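Local coordinates for protein indole-3-pyruvate decarboxylase (Azospirillum brasilense, PDB 2NXW) that decarboxylates indole-3-pyruvate to indole-3-acetaldehyde in auxin biosynthesis, using thiamine diphosphate and a metal ion such as magnesium as cofactors, at residues Ala222-Leu227 and Thr284-Glu289; Val251-Thr256 and Gly261-Ala266; Leu293-Ala298 and Arg310-Arg315. All coordinates share one frame; numbering follows the deposited sequence. Where two conformers were deposited one is given.

All three contacts belong to the central domain and reach one mixed sheet, in which 225-229 lies between 253-255 and 292-296. Contact 1 sets a helix on 225-229, contact 2 lays a turn-rich loop beside 253-255, and contact 3 puts another loop beside 292-296. Backbone pairing ties neighbours: L227 bonds to P252 and V254, joining contacts 1 and 2, while V226 bonds to F294, joining contacts 1 and 3. The touching residues are buried in contacts 2 and 3; contact 1 is partly buried. Contacts 1 and 2 each add a water bridge to sparse apolar packing, whereas contact 3 meets through hydrocarbon alone, its D313-R315 salt bridge lying within 310-315, aside from the apolar touch.

Contact 1. Residues Ala222-Leu227 and Thr284-Glu289; sequences ATSPVL and TRLVEE
S224, in the loop, and V226, on the strand, pass the end of helix 281-288, with V226 CA 6.8 Å from V287 CA; no backbone bond joins them, and side chains and one water make the contact. The apolar part is one valine branch against one leucine. V226 CG2 sits 3.7 Å from L286 CG, the two side chains meeting at a slant, and the same methyl is 3.9 Å from L286 CD1. L286 gets there by extension: its CB leaves the helix to the side, and with CG trans to the backbone N (chi1 178°) the isobutyl end swings in over the strand. S224 OG grazes L286 CD1 at 4.1 Å, but its main tie is polar. A water lies 2.6 Å from S224 OG and donates to L286 O at 2.8 Å, linking the loop ahead of the strand to a carbonyl near the helix end. D291 takes the amide N-H groups of T223 and S224 on its two carboxylate oxygens. The helix is the connection of a beta-alpha-beta crossover from strand 253-255 to strand 292-296, passing over 225-229; L286 and V287 also touch V254, and V287 reaches L293.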
# COMPACT_ATOMS: atom_id res chain seq x y z
N ALA A 222 2.90 34.39 23.38
CA ALA A 222 3.25 34.73 22.00
C ALA A 222 3.38 36.24 21.81
O ALA A 222 2.64 37.01 22.39
CB ALA A 222 2.18 34.17 21.04
N THR A 223 4.34 36.64 20.98
CA THR A 223 4.55 38.06 20.69
C THR A 223 3.52 38.54 19.67
O THR A 223 3.08 39.69 19.71
CB THR A 223 5.96 38.31 20.13
OG1 THR A 223 6.94 38.04 21.15
CG2 THR A 223 6.11 39.75 19.66
N SER A 224 3.13 37.64 18.76
CA SER A 224 2.16 37.98 17.73
C SER A 224 1.15 36.85 17.52
O SER A 224 1.12 36.18 16.48
CB SER A 224 2.87 38.27 16.40
OG SER A 224 1.96 38.79 15.44
N PRO A 225 0.30 36.61 18.53
CA PRO A 225 -0.70 35.55 18.43
C PRO A 225 -1.79 35.92 17.44
O PRO A 225 -2.07 37.10 17.21
CB PRO A 225 -1.24 35.45 19.86
CG PRO A 225 -1.14 36.88 20.34
CD PRO A 225 0.22 37.30 19.83
N VAL A 226 -2.39 34.90 16.84
CA VAL A 226 -3.46 35.10 15.87
C VAL A 226 -4.51 34.02 16.05
O VAL A 226 -4.18 32.84 16.17
CB VAL A 226 -2.94 35.02 14.42
CG1 VAL A 226 -4.12 35.05 13.44
CG2 VAL A 226 -1.97 36.15 14.14
N LEU A 227 -5.78 34.43 16.09
CA LEU A 227 -6.87 33.46 16.20
C LEU A 227 -7.49 33.33 14.80
O LEU A 227 -7.94 34.32 14.23
CB LEU A 227 -7.96 33.93 17.18
CG LEU A 227 -9.23 33.06 17.15
CD1 LEU A 227 -8.90 31.68 17.71
CD2 LEU A 227 -10.34 33.70 17.97
N THR A 284 -1.66 37.95 5.02
CA THR A 284 -0.78 36.81 4.79
C THR A 284 0.43 36.86 5.73
O THR A 284 0.79 35.85 6.33
CB THR A 284 -0.29 36.80 3.32
OG1 THR A 284 -1.42 36.64 2.46
CG2 THR A 284 0.70 35.67 3.08
N ARG A 285 1.02 38.04 5.86
CA ARG A 285 2.19 38.22 6.73
C ARG A 285 1.82 37.98 8.19
O ARG A 285 2.56 37.31 8.93
CB ARG A 285 2.73 39.64 6.56
CG ARG A 285 4.03 39.91 7.30
N LEU A 286 0.69 38.52 8.62
CA LEU A 286 0.24 38.35 10.00
C LEU A 286 0.12 36.87 10.36
O LEU A 286 0.59 36.43 11.41
CB LEU A 286 -1.12 39.03 10.19
CG LEU A 286 -1.74 38.87 11.58
CD1 LEU A 286 -0.87 39.59 12.61
CD2 LEU A 286 -3.14 39.45 11.59
N VAL A 287 -0.50 36.11 9.47
CA VAL A 287 -0.69 34.68 9.70
C VAL A 287 0.61 33.87 9.63
O VAL A 287 0.92 33.08 10.52
CB VAL A 287 -1.70 34.10 8.66
CG1 VAL A 287 -1.74 32.57 8.75
CG2 VAL A 287 -3.09 34.67 8.92
N GLU A 288 1.37 34.08 8.56
CA GLU A 288 2.59 33.32 8.38
C GLU A 288 3.73 33.66 9.32
O GLU A 288 4.64 32.85 9.51
CB GLU A 288 3.02 33.42 6.91
CG GLU A 288 1.93 32.88 5.99
CD GLU A 288 2.29 32.95 4.52
OE1 GLU A 288 3.38 33.48 4.20
OE2 GLU A 288 1.48 32.48 3.69
N GLU A 289 3.69 34.84 9.93
CA GLU A 289 4.74 35.23 10.87
C GLU A 289 4.31 35.05 12.33
O GLU A 289 5.08 35.32 13.25
CB GLU A 289 5.15 36.69 10.66
CG GLU A 289 5.63 36.99 9.25
CD GLU A 289 6.29 38.35 9.15
OE1 GLU A 289 5.83 39.29 9.83
OE2 GLU A 289 7.27 38.47 8.37
O HOH W 1 2.38 37.70 13.12

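Contact 2. Residues Val251-Thr256 and Gly261-Ala266; sequences VPVVTT and GLLADA
T255 and V253, on strand 253-255 at one end of the mixed sheet of the central domain, face a loop built from two overlapping beta turns. The first is a type II turn from G261 to A264, closed by a weak bond from A264 N to G261 O; L263 has the positive phi (61°) expected at the third position of such a turn, and it also starts the second. That one, type I from L263 to A266, is closed by A266 N donating to L263 O at 3.1 Å. No hydrogen bond joins strand and loop directly; T255 and V253 reach out to the loop, and the CA atoms of T255 and L262 are 7.3 Å apart. The T255 methyl CG2 lies 4.0 Å from L262 O, an apolar carbon set against a main-chain carbonyl. Two residues earlier on the strand, V253 CG1 meets L263 CD2 at 4.3 Å, a loose apolar touch. The polar link runs through a water, 2.9 Å from T255 OG1 and accepting from G261 N at 3.1 Å. In T255, chi1 of 55° places OG1 between the backbone N and carbonyl carbon and leaves CG2 beside the N; OG1 is held by T273 OG1 as well as by the water, while CG2 faces the loop. The turns are tied down too, L263 N bonding to E239 OE2 and the carbonyls of A264 and A266 both accepting from R356 NH1. On one edge, strand 253-255 pairs in parallel with 225-229, V254 bonding to L227 and V229, while helix 239-249 backs the contact, with V253 and L263 both on A246, and V254 packs against helix 281-288.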
# COMPACT_ATOMS: atom_id res chain seq x y z
N VAL A 251 -6.86 38.75 20.91
CA VAL A 251 -5.81 38.66 19.89
C VAL A 251 -6.41 38.91 18.51
O VAL A 251 -7.62 38.81 18.33
CB VAL A 251 -5.11 37.27 19.90
CG1 VAL A 251 -4.56 36.98 21.29
CG2 VAL A 251 -6.08 36.17 19.47
N PRO A 252 -5.57 39.27 17.52
CA PRO A 252 -6.06 39.52 16.16
C PRO A 252 -6.83 38.32 15.61
O PRO A 252 -6.44 37.17 15.83
CB PRO A 252 -4.78 39.78 15.38
CG PRO A 252 -3.92 40.47 16.40
CD PRO A 252 -4.15 39.63 17.64
N VAL A 253 -7.92 38.61 14.90
CA VAL A 253 -8.78 37.59 14.33
C VAL A 253 -8.70 37.58 12.81
O VAL A 253 -8.72 38.63 12.17
CB VAL A 253 -10.24 37.84 14.74
CG1 VAL A 253 -11.14 36.76 14.16
CG2 VAL A 253 -10.35 37.87 16.26
N VAL A 254 -8.65 36.38 12.24
CA VAL A 254 -8.60 36.19 10.79
C VAL A 254 -9.44 34.95 10.46
O VAL A 254 -9.61 34.08 11.30
CB VAL A 254 -7.14 35.95 10.31
CG1 VAL A 254 -7.10 35.65 8.81
CG2 VAL A 254 -6.29 37.17 10.62
N THR A 255 -9.99 34.87 9.25
CA THR A 255 -10.74 33.67 8.90
C THR A 255 -10.04 32.95 7.77
O THR A 255 -9.24 33.55 7.05
CB THR A 255 -12.19 33.97 8.40
OG1 THR A 255 -12.14 34.90 7.32
CG2 THR A 255 -13.03 34.54 9.52
N THR A 256 -10.30 31.65 7.64
CA THR A 256 -9.77 30.89 6.51
C THR A 256 -10.84 31.04 5.43
O THR A 256 -11.90 31.62 5.68
CB THR A 256 -9.65 29.40 6.82
OG1 THR A 256 -10.93 28.90 7.25
CG2 THR A 256 -8.59 29.16 7.88
N GLY A 261 -16.75 35.16 6.34
CA GLY A 261 -18.07 35.64 6.72
C GLY A 261 -18.38 35.47 8.20
O GLY A 261 -19.23 36.17 8.74
N LEU A 262 -17.69 34.54 8.85
CA LEU A 262 -17.92 34.30 10.28
C LEU A 262 -17.48 35.52 11.10
O LEU A 262 -16.50 36.18 10.77
CB LEU A 262 -17.14 33.06 10.73
CG LEU A 262 -17.64 31.70 10.22
CD1 LEU A 262 -16.65 30.61 10.64
CD2 LEU A 262 -19.03 31.42 10.77
N LEU A 263 -18.21 35.79 12.18
CA LEU A 263 -17.91 36.91 13.08
C LEU A 263 -17.97 38.29 12.43
O LEU A 263 -17.45 39.26 12.98
CB LEU A 263 -16.54 36.72 13.74
CG LEU A 263 -16.53 35.89 15.03
CD1 LEU A 263 -16.97 34.45 14.75
CD2 LEU A 263 -15.13 35.92 15.63
N ALA A 264 -18.63 38.40 11.28
CA ALA A 264 -18.72 39.68 10.59
C ALA A 264 -19.37 40.76 11.44
O ALA A 264 -18.98 41.93 11.38
CB ALA A 264 -19.50 39.52 9.28
N ASP A 265 -20.37 40.38 12.24
CA ASP A 265 -21.07 41.34 13.09
C ASP A 265 -20.58 41.36 14.53
O ASP A 265 -21.15 42.03 15.38
CB ASP A 265 -22.58 41.04 13.09
CG ASP A 265 -23.18 41.07 11.69
OD1 ASP A 265 -22.77 41.92 10.87
OD2 ASP A 265 -24.07 40.24 11.42
N ALA A 266 -19.50 40.63 14.80
CA ALA A 266 -18.94 40.56 16.15
C ALA A 266 -18.17 41.80 16.60
O ALA A 266 -17.75 42.62 15.80
CB ALA A 266 -18.02 39.34 16.24
O HOH W 2 -14.27 36.85 6.91

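Contact 3. Residues Leu293-Ala298 and Arg310-Arg315; sequences LFLLGA and RKIDLR
L293 and I312 make the closer of two apolar meetings that carry this contact. L293 CD2 lies 3.7 Å from I312 CG2 and 3.8 Å from I312 CD1, so one leucine methyl rests against two arms of the isoleucine, the side chains crossing at about a right angle. L295 comes in differently: its CD1 points at I312 CD1, 4.0 Å away, tip to tip. With chi1 63°, CG1 of I312 sits between the backbone N and the carbonyl carbon, and its CD1 touches both leucines. The segment 310-315 belongs to the link between the parallel strands 292-296 and 317-321, with no alpha-helix, only a short 3-10 piece beginning at L314; I312 touches T317 as well. The charged pair lies inside the segment itself. R315 NE donates to D313 OD1 at 3.0 Å, a salt bridge with a fairly straight N-H...O angle of 161°, taken on the syn lone pair and close to the guanidinium plane. R315 NH2 adds a weak bond to D313 OD2, and R315 N a weak one to OD1, as in an Asx turn. R315 NH1 also donates to K311 O and E288 O of a neighbouring subunit.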
# COMPACT_ATOMS: atom_id res chain seq x y z
N LEU A 293 -0.24 30.78 16.47
CA LEU A 293 -1.34 30.67 15.52
C LEU A 293 -2.37 29.63 15.96
O LEU A 293 -2.13 28.42 15.90
CB LEU A 293 -0.78 30.29 14.15
CG LEU A 293 -1.75 30.26 12.96
CD1 LEU A 293 -2.35 31.64 12.71
CD2 LEU A 293 -0.99 29.77 11.73
N PHE A 294 -3.52 30.10 16.42
CA PHE A 294 -4.58 29.21 16.90
C PHE A 294 -5.55 28.93 15.75
O PHE A 294 -6.39 29.77 15.42
CB PHE A 294 -5.29 29.90 18.07
CG PHE A 294 -6.26 29.03 18.83
CD1 PHE A 294 -6.46 27.68 18.50
CD2 PHE A 294 -6.98 29.57 19.89
CE1 PHE A 294 -7.36 26.90 19.23
CE2 PHE A 294 -7.88 28.79 20.62
CZ PHE A 294 -8.07 27.45 20.30
N LEU A 295 -5.43 27.74 15.15
CA LEU A 295 -6.30 27.33 14.05
C LEU A 295 -7.51 26.65 14.66
O LEU A 295 -7.47 25.45 14.98
CB LEU A 295 -5.56 26.36 13.12
CG LEU A 295 -4.28 26.88 12.47
CD1 LEU A 295 -3.65 25.77 11.64
CD2 LEU A 295 -4.59 28.10 11.61
N LEU A 296 -8.58 27.41 14.82
CA LEU A 296 -9.79 26.87 15.42
C LEU A 296 -10.68 26.21 14.37
O LEU A 296 -11.50 26.88 13.72
CB LEU A 296 -10.54 28.00 16.15
CG LEU A 296 -11.69 27.61 17.09
CD1 LEU A 296 -11.15 26.84 18.28
CD2 LEU A 296 -12.41 28.87 17.55
N GLY A 297 -10.48 24.90 14.18
CA GLY A 297 -11.28 24.11 13.24
C GLY A 297 -10.83 24.11 11.79
O GLY A 297 -11.65 23.84 10.91
N ALA A 298 -9.54 24.32 11.56
CA ALA A 298 -9.01 24.42 10.20
C ALA A 298 -8.59 23.15 9.47
O ALA A 298 -8.03 22.24 10.05
CB ALA A 298 -7.84 25.38 10.20
N ARG A 310 3.10 24.11 5.03
CA ARG A 310 4.36 24.59 4.46
C ARG A 310 4.50 26.12 4.48
O ARG A 310 5.58 26.65 4.19
CB ARG A 310 4.49 24.11 3.01
CG ARG A 310 4.59 22.60 2.84
CD ARG A 310 4.41 22.21 1.38
NE ARG A 310 4.63 20.78 1.15
CZ ARG A 310 5.82 20.21 1.06
NH1 ARG A 310 6.92 20.93 1.17
NH2 ARG A 310 5.92 18.90 0.84
N LYS A 311 3.43 26.82 4.83
CA LYS A 311 3.47 28.28 4.88
C LYS A 311 3.48 28.86 6.29
O LYS A 311 3.88 30.00 6.50
CB LYS A 311 2.27 28.86 4.11
CG LYS A 311 2.28 28.60 2.61
CD LYS A 311 3.46 29.27 1.92
CE LYS A 311 3.33 29.19 0.41
NZ LYS A 311 3.07 27.79 -0.06
N ILE A 312 3.05 28.06 7.27
CA ILE A 312 3.02 28.51 8.66
C ILE A 312 4.02 27.72 9.49
O ILE A 312 4.59 26.73 9.03
CB ILE A 312 1.61 28.31 9.28
CG1 ILE A 312 1.26 26.81 9.30
CG2 ILE A 312 0.58 29.11 8.50
CD1 ILE A 312 -0.03 26.48 10.00
N ASP A 313 4.24 28.16 10.73
CA ASP A 313 5.17 27.45 11.61
C ASP A 313 4.38 26.54 12.54
O ASP A 313 3.87 26.98 13.57
CB ASP A 313 6.00 28.45 12.41
CG ASP A 313 7.02 27.77 13.31
OD1 ASP A 313 7.37 26.59 13.05
OD2 ASP A 313 7.50 28.42 14.26
N LEU A 314 4.27 25.27 12.16
CA LEU A 314 3.52 24.31 12.97
C LEU A 314 4.02 24.19 14.39
O LEU A 314 3.27 23.82 15.29
CB LEU A 314 3.55 22.92 12.31
CG LEU A 314 2.69 22.76 11.06
CD1 LEU A 314 2.69 21.31 10.61
CD2 LEU A 314 1.27 23.21 11.36
N ARG A 315 5.30 24.50 14.61
CA ARG A 315 5.86 24.43 15.95
C ARG A 315 5.17 25.41 16.89
O ARG A 315 5.08 25.16 18.09
CB ARG A 315 7.36 24.73 15.91
CG ARG A 315 8.17 23.78 15.06
CD ARG A 315 9.62 24.23 15.03
NE ARG A 315 9.71 25.63 14.61
CZ ARG A 315 10.81 26.36 14.66
NH1 ARG A 315 11.95 25.84 15.11
NH2 ARG A 315 10.77 27.63 14.26